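Local coordinates for protein arylesterase (Sulfolobus solfataricus, PDB 5L2P) that hydrolyses aromatic esters, p-nitrophenyl fatty acid esters and organophosphates such as paraoxon, with broad substrate specificity, as a serine esterase of the alpha/beta hydrolase fold, at residues N160-T165 and Q179-P184. Sequence-based numbering, arbitrary orientation.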
# COMPACT_ATOMS: atom_id res chain seq x y z
N ASN A 160 -23.61 -4.22 -2.30
CA ASN A 160 -24.24 -3.22 -1.43
C ASN A 160 -25.55 -3.73 -0.83
O ASN A 160 -25.79 -3.56 0.38
CB ASN A 160 -24.56 -1.96 -2.21
CG ASN A 160 -25.29 -0.92 -1.38
OD1 ASN A 160 -26.46 -0.55 -1.65
ND2 ASN A 160 -24.58 -0.40 -0.35
N LEU A 161 -26.38 -4.34 -1.70
CA LEU A 161 -27.71 -4.85 -1.32
C LEU A 161 -27.62 -6.06 -0.37
O LEU A 161 -28.45 -6.21 0.52
CB LEU A 161 -28.50 -5.18 -2.56
CG LEU A 161 -28.86 -3.97 -3.45
CD1 LEU A 161 -29.30 -4.38 -4.84
CD2 LEU A 161 -29.95 -3.15 -2.77
N VAL A 162 -26.58 -6.87 -0.54
CA VAL A 162 -26.26 -7.95 0.40
C VAL A 162 -25.95 -7.40 1.81
O VAL A 162 -26.48 -7.88 2.81
CB VAL A 162 -25.06 -8.78 -0.08
CG1 VAL A 162 -24.52 -9.67 1.05
CG2 VAL A 162 -25.43 -9.64 -1.29
N ALA A 163 -25.13 -6.37 1.88
CA ALA A 163 -24.76 -5.78 3.19
C ALA A 163 -25.96 -5.09 3.82
O ALA A 163 -26.23 -5.26 5.02
CB ALA A 163 -23.61 -4.80 3.05
N ALA A 164 -26.73 -4.36 2.99
CA ALA A 164 -27.91 -3.62 3.48
C ALA A 164 -29.00 -4.57 3.99
O ALA A 164 -29.61 -4.33 5.01
CB ALA A 164 -28.46 -2.71 2.38
N THR A 165 -29.24 -5.63 3.24
CA THR A 165 -30.17 -6.68 3.58
C THR A 165 -29.86 -7.36 4.88
O THR A 165 -30.77 -7.80 5.58
CB THR A 165 -30.04 -7.78 2.50
OG1 THR A 165 -30.64 -7.31 1.29
CG2 THR A 165 -30.64 -9.09 2.89
N GLN A 179 -23.57 -14.47 3.95
CA GLN A 179 -23.64 -13.34 3.03
C GLN A 179 -22.36 -13.28 2.20
O GLN A 179 -21.25 -13.44 2.72
CB GLN A 179 -23.81 -12.02 3.81
CG GLN A 179 -22.71 -11.76 4.83
CD GLN A 179 -22.82 -10.35 5.39
OE1 GLN A 179 -23.12 -9.39 4.65
NE2 GLN A 179 -22.61 -10.21 6.72
N VAL A 180 -22.53 -13.03 0.90
CA VAL A 180 -21.41 -13.00 -0.00
C VAL A 180 -21.42 -11.75 -0.86
O VAL A 180 -21.81 -11.80 -2.02
CB VAL A 180 -21.38 -14.26 -0.89
CG1 VAL A 180 -20.09 -14.34 -1.69
CG2 VAL A 180 -21.48 -15.50 -0.01
N PRO A 181 -20.96 -10.61 -0.29
CA PRO A 181 -20.77 -9.41 -1.10
C PRO A 181 -19.48 -9.48 -1.88
O PRO A 181 -18.39 -9.56 -1.31
CB PRO A 181 -20.74 -8.29 -0.06
CG PRO A 181 -20.32 -8.94 1.20
CD PRO A 181 -20.62 -10.39 1.13
N VAL A 182 -19.61 -9.45 -3.20
CA VAL A 182 -18.47 -9.45 -4.09
C VAL A 182 -18.30 -8.02 -4.62
O VAL A 182 -19.24 -7.37 -5.08
CB VAL A 182 -18.72 -10.41 -5.25
CG1 VAL A 182 -17.57 -10.36 -6.26
CG2 VAL A 182 -18.93 -11.80 -4.71
N VAL A 183 -17.07 -7.54 -4.56
CA VAL A 183 -16.74 -6.17 -4.90
C VAL A 183 -17.83 -5.14 -4.53
O VAL A 183 -18.14 -4.25 -5.31
CB VAL A 183 -16.30 -6.05 -6.38
CG1 VAL A 183 -15.03 -6.90 -6.60
CG2 VAL A 183 -17.44 -6.48 -7.34
N PRO A 184 -18.30 -5.18 -3.29
CA PRO A 184 -19.36 -4.30 -2.88
C PRO A 184 -19.06 -2.81 -2.76
O PRO A 184 -17.92 -2.40 -2.45
CB PRO A 184 -19.66 -4.81 -1.44
CG PRO A 184 -18.33 -5.23 -0.92
CD PRO A 184 -17.63 -5.82 -2.12
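Strand 178-182 and helix 157-171 illustrate how the returning strand of a beta-alpha-beta crossover packs against its own helix: the axes of their segments run roughly antiparallel, inclined at 146°, and approach to 7.4 Å. Gln-179, near the start of the strand, has its CA-CB bond directed at the helix and CG in the crowded position between backbone N and carbonyl carbon (chi1 57°). Its chain obliquely crosses that of Val-162, whose CG1 lies 3.7 Å from Gln-179 CB. Farther out, Gln-179 OE1 lies 3.9 Å from Val-162 CG1 and makes a weak hydrogen bond with Ser-166 OG, which also bonds the carbonyl of Val-162, while NE2 is bound to the carbonyl of Pro-241. Val-180 turns its side chain away from the helix, toward Phe-153, and offers the helix mainly its backbone. Pro-181 faces Val-162 again, Pro-181 CD lying 4.0 Å from Val-162 CG1. That methyl, anti to the backbone N (chi1 166°), thus fits between the base of Gln-179 and the proline ring. Beyond the strand, Val-183 touches Asp-251 and His-281, the probable acid and base of the triad. Pro-184 then returns to the helix, its CB 4.1 Å from Asn-160 N. The Asn-160 amide binds Trp-86 through OD1 and the carbonyls of Phe-185 and Phe-229 through ND2, tying the early helix to surrounding loops. Helix 157-171 follows the inferred nucleophile Ser-156, and the contact packs it onto the neighbouring strand; its chemistry implies cohesion through apolar fit, with Asn-160 OD1 and ND2 and Gln-179 NE2 satisfied by partners beyond the interface.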